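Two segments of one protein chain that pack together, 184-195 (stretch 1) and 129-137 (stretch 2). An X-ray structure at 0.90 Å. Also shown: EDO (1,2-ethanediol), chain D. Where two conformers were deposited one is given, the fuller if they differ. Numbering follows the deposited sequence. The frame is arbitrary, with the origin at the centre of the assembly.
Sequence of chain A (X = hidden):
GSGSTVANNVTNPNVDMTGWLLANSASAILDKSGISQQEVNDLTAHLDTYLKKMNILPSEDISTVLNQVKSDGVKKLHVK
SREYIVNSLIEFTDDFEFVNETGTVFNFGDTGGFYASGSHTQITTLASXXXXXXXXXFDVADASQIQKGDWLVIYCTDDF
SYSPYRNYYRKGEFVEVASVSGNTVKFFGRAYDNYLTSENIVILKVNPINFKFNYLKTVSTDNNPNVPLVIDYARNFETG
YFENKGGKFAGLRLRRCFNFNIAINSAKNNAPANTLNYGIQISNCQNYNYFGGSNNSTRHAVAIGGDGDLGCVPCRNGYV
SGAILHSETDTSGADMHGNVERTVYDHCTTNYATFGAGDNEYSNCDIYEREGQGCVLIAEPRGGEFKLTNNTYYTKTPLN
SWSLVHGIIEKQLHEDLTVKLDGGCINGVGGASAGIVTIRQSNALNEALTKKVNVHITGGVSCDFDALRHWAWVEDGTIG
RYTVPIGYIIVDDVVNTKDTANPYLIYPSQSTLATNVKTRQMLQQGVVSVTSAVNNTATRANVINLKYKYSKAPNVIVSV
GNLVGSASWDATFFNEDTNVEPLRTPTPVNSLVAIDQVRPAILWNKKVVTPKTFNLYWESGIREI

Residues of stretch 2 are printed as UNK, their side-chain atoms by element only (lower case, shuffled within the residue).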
# COMPACT_ATOMS: atom_id res chain seq x y z
N THR A 184 -11.51 27.72 26.57
CA THR A 184 -10.96 26.43 26.21
C THR A 184 -11.49 25.99 24.85
O THR A 184 -12.71 25.85 24.64
CB THR A 184 -11.30 25.38 27.27
OG1 THR A 184 -10.72 25.78 28.53
CG2 THR A 184 -10.71 24.02 26.89
N VAL A 185 -10.57 25.75 23.93
CA VAL A 185 -10.86 25.32 22.57
C VAL A 185 -10.52 23.84 22.45
O VAL A 185 -9.34 23.47 22.59
CB VAL A 185 -10.03 26.14 21.58
CG1 VAL A 185 -10.30 25.69 20.14
CG2 VAL A 185 -10.32 27.63 21.75
N LYS A 186 -11.52 22.99 22.24
CA LYS A 186 -11.26 21.58 21.92
C LYS A 186 -11.21 21.47 20.42
O LYS A 186 -12.10 22.06 19.74
CB LYS A 186 -12.35 20.70 22.53
CG LYS A 186 -12.05 19.22 22.43
CD LYS A 186 -13.06 18.36 23.18
CE LYS A 186 -12.65 16.89 23.22
NZ LYS A 186 -13.61 16.05 23.95
N PHE A 187 -10.23 20.77 19.88
CA PHE A 187 -10.09 20.63 18.43
C PHE A 187 -10.09 19.15 18.07
O PHE A 187 -9.82 18.29 18.89
CB PHE A 187 -8.84 21.37 17.90
CG PHE A 187 -7.51 20.84 18.42
CD1 PHE A 187 -6.94 21.30 19.58
CD2 PHE A 187 -6.84 19.85 17.70
CE1 PHE A 187 -5.71 20.82 20.02
CE2 PHE A 187 -5.64 19.37 18.11
CZ PHE A 187 -5.08 19.85 19.28
N PHE A 188 -10.38 18.87 16.79
CA PHE A 188 -10.38 17.51 16.31
C PHE A 188 -8.96 17.01 16.09
O PHE A 188 -8.09 17.70 15.51
CB PHE A 188 -11.18 17.42 15.00
CG PHE A 188 -12.66 17.53 15.24
CD1 PHE A 188 -13.36 16.47 15.78
CD2 PHE A 188 -13.36 18.68 14.91
CE1 PHE A 188 -14.74 16.55 15.98
CE2 PHE A 188 -14.72 18.77 15.11
CZ PHE A 188 -15.42 17.68 15.63
N GLY A 189 -8.70 15.79 16.50
CA GLY A 189 -7.37 15.21 16.34
C GLY A 189 -6.48 15.50 17.51
O GLY A 189 -6.93 15.82 18.60
N ARG A 190 -5.17 15.32 17.27
CA ARG A 190 -4.19 15.45 18.33
C ARG A 190 -3.08 16.36 17.83
O ARG A 190 -2.74 16.41 16.63
CB ARG A 190 -3.60 14.08 18.78
CG ARG A 190 -4.67 13.10 19.24
CD ARG A 190 -5.34 13.56 20.55
NE ARG A 190 -6.36 12.59 21.00
CZ ARG A 190 -7.64 12.57 20.58
NH1 ARG A 190 -8.08 13.47 19.74
NH2 ARG A 190 -8.44 11.63 21.02
N ALA A 191 -2.49 17.12 18.74
CA ALA A 191 -1.44 18.07 18.36
C ALA A 191 -0.26 17.34 17.70
O ALA A 191 0.19 16.30 18.17
CB ALA A 191 -0.93 18.76 19.62
N TYR A 192 0.27 17.97 16.65
CA TYR A 192 1.43 17.45 15.97
C TYR A 192 2.74 17.95 16.53
O TYR A 192 3.82 17.46 16.12
CB TYR A 192 1.36 17.73 14.44
CG TYR A 192 0.34 16.87 13.79
CD1 TYR A 192 0.66 15.60 13.34
CD2 TYR A 192 -0.97 17.24 13.65
CE1 TYR A 192 -0.23 14.74 12.77
CE2 TYR A 192 -1.92 16.38 13.10
CZ TYR A 192 -1.54 15.14 12.66
OH TYR A 192 -2.52 14.29 12.12
N ASP A 193 2.73 18.89 17.45
CA ASP A 193 3.94 19.46 18.02
C ASP A 193 3.63 19.98 19.42
O ASP A 193 2.49 20.02 19.84
CB ASP A 193 4.51 20.54 17.08
CG ASP A 193 6.00 20.81 17.15
OD1 ASP A 193 6.67 20.26 18.06
OD2 ASP A 193 6.49 21.58 16.28
N ASN A 194 4.73 20.33 20.11
CA ASN A 194 4.66 21.01 21.39
C ASN A 194 4.61 22.53 21.15
O ASN A 194 5.38 23.04 20.33
CB ASN A 194 5.93 20.72 22.20
CG ASN A 194 6.06 19.25 22.49
OD1 ASN A 194 5.19 18.65 23.13
ND2 ASN A 194 7.12 18.63 22.01
N TYR A 195 3.79 23.22 21.92
CA TYR A 195 3.69 24.68 21.87
C TYR A 195 3.49 25.17 23.30
O TYR A 195 2.61 24.66 24.00
CB TYR A 195 2.54 25.18 21.00
CG TYR A 195 2.49 24.61 19.61
CD1 TYR A 195 3.18 25.16 18.54
CD2 TYR A 195 1.74 23.46 19.35
CE1 TYR A 195 3.10 24.59 17.28
CE2 TYR A 195 1.67 22.90 18.10
CZ TYR A 195 2.35 23.47 17.04
OH TYR A 195 2.32 22.94 15.78
N UNK A 129 -0.21 25.07 27.63
CA UNK A 129 0.80 24.33 26.92
C UNK A 129 0.14 23.16 26.15
O UNK A 129 -0.75 22.47 26.66
c UNK A 129 1.83 23.81 27.89
o UNK A 129 2.75 26.02 28.08
o UNK A 129 3.25 24.58 29.63
c UNK A 129 2.66 24.90 28.58
N UNK A 130 0.59 22.96 24.94
CA UNK A 130 0.17 21.87 24.05
C UNK A 130 1.27 20.81 24.00
O UNK A 130 2.44 21.16 23.78
c UNK A 130 -0.36 21.29 21.67
c UNK A 130 -1.63 24.09 21.44
c UNK A 130 -0.16 22.43 22.67
c UNK A 130 -1.39 23.35 22.71
N UNK A 131 0.88 19.56 24.18
CA UNK A 131 1.78 18.42 24.21
C UNK A 131 1.63 17.60 22.94
O UNK A 131 0.54 17.08 22.62
c UNK A 131 2.45 16.34 25.46
c UNK A 131 1.66 18.38 26.72
c UNK A 131 1.51 17.55 25.44
N UNK A 132 2.74 17.43 22.22
CA UNK A 132 2.81 16.67 20.97
C UNK A 132 2.21 15.28 21.16
O UNK A 132 2.54 14.55 22.10
c UNK A 132 4.27 16.59 20.48
c UNK A 132 4.50 15.74 19.24
c UNK A 132 5.92 15.68 18.68
n UNK A 132 7.19 15.12 16.55
c UNK A 132 5.99 14.87 17.38
N UNK A 133 1.33 14.92 20.23
CA UNK A 133 0.68 13.63 20.12
C UNK A 133 -0.31 13.33 21.24
O UNK A 133 -0.80 12.23 21.28
o UNK A 133 1.87 12.98 17.61
n UNK A 133 3.72 12.27 18.69
c UNK A 133 1.70 12.49 19.95
c UNK A 133 2.43 12.61 18.63
N UNK A 134 -0.60 14.31 22.10
CA UNK A 134 -1.40 14.06 23.27
C UNK A 134 -2.56 15.04 23.38
O UNK A 134 -3.71 14.62 23.56
c UNK A 134 0.49 12.97 24.52
c UNK A 134 -0.57 14.05 24.57
o UNK A 134 0.92 13.32 26.81
n UNK A 134 2.17 11.84 25.73
c UNK A 134 1.23 12.74 25.78
N UNK A 135 -2.31 16.34 23.29
CA UNK A 135 -3.36 17.30 23.50
C UNK A 135 -4.41 17.26 22.37
O UNK A 135 -4.09 17.12 21.21
o UNK A 135 -1.85 18.90 24.55
c UNK A 135 -2.80 18.72 23.53
N UNK A 136 -5.67 17.49 22.79
CA UNK A 136 -6.79 17.71 21.87
C UNK A 136 -7.54 18.99 22.24
O UNK A 136 -8.66 19.20 21.77
c UNK A 136 -8.46 16.21 23.10
n UNK A 136 -8.87 13.89 23.64
c UNK A 136 -9.29 14.94 23.00
c UNK A 136 -7.74 16.53 21.80
o UNK A 136 -10.28 14.90 22.27
N UNK A 137 -6.93 19.84 23.05
CA UNK A 137 -7.52 21.11 23.43
C UNK A 137 -6.40 22.04 23.84
O UNK A 137 -5.29 21.64 24.16
c UNK A 137 -8.52 20.98 24.59
o UNK A 137 -7.82 20.46 25.74
C1 EDO D . 9.84 15.32 11.99
O1 EDO D . 10.89 15.68 12.78
C2 EDO D . 8.88 14.39 12.66
O2 EDO D . 8.14 15.08 13.65
O HOH W 1 6.52 17.79 15.01
O HOH W 2 7.73 17.94 17.32
O HOH W 3 -0.41 14.40 16.28
O HOH W 4 -4.67 12.01 23.48
O HOH W 5 -11.18 12.58 21.06
O HOH W 6 -11.26 16.23 20.04

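Position 129 has four side-chain atoms, two carbons with the second carrying two oxygens, and they make no close approach to stretch 1: a carboxylate, so Asp129. It offers the contact little but its backbone, whose CA lies 3.5 Å from Tyr195 O.

Position 130 carries four carbons, forked at the first, with one arm two carbons long; the one-carbon arm meets Ala191 CB at 3.3 Å and Tyr195 CD2 at 3.8 Å, reaching the tyrosine ring at its edge. That is Ile130, its CG2 making both contacts and its CA-to-CB bond pointing toward stretch 1. The backbone pairs in antiparallel fashion with Tyr195: Ile130 N donates to Tyr195 O at 2.8 Å, and Tyr195 N returns the bond to Ile130 O at 3.1 Å.

At 131 a single carbon bears two more, three in all, the nearest approach being 4.3 Å from one of them to Asn194 OD1, which gives Val131. Its side chain points away and is exposed.

Position 132 extends four carbons in a row to a nitrogen, its CB 3.5 Å from Asn194 OD1: the signature of a lysine, Lys132. The backbone does the direct bonding, Lys132 N donating almost straight to Asn194 OD1 at 2.9 Å. The end of the chain leads away, and its NZ works through solvent: one water joins Lys132 NZ (3.0 Å) to Asp193 OD1 (2.7 Å), while NZ also donates to the ethanediol atom O2 at 3.1 Å.

Position 133 shows two carbons, the second with one oxygen and one nitrogen, and the end of the chain comes nearer stretch 1 than its start, hence Asn133. Its phi of 68° turns the chain, and Asn133 N donates to Ala191 O at 2.7 Å.

Three carbons, the third with one oxygen and one nitrogen, all at least 6.3 Å from stretch 1, make 134 Gln134. The side chain points away. Its backbone tightens the turn instead, Gln134 N bonding Val131 O at 3.0 Å.

Position 135 has one carbon and one oxygen, the carbon 4.3 Å from Ala191 CB: Ser135. Its OG accepts from Val131 N at 2.8 Å, bracing the turn from within, while Ser135 O turns to stretch 1 and accepts from Ala191 N at 2.9 Å.

Position 136 repeats the three carbons ending in oxygen and nitrogen, the oxygen 3.2 Å from Lys186 CE, so it is Gln136, and no other residue of its stretch has more surface covered by this contact. Its CA sits over the Phe187 ring face, 4.0 Å from the centroid, and its carbonyl Gln136 O accepts from Phe187 N at 2.9 Å. Waters tie Gln136 OE1 to Arg190 NH2 and to Phe187 O.

Position 137, one carbon and one oxygen, with its CB 4.4 Å from Lys186 CB, is Ser137. It forms an antiparallel, non-hydrogen-bonded pair with Lys186, both side chains on the same face of the sheet.

The contact joins two short antiparallel pairings whose registers differ by two residues, with loops between. Six direct hydrogen bonds cross it; five are backbone to backbone, and Asn194 OD1 supplies the exception. The rule to read is that main chain sets the register and a turn braced by Ser135 presents its amides and carbonyls. Ile130 packs on Ala191 and Tyr195, and the Phe187 ring lies against the backbone at Gln136, while waters carry the polar ends of Lys132 and Gln136 to side-chain and backbone groups of stretch 1.

Stretch 2 129-137: DIVKNQSQS
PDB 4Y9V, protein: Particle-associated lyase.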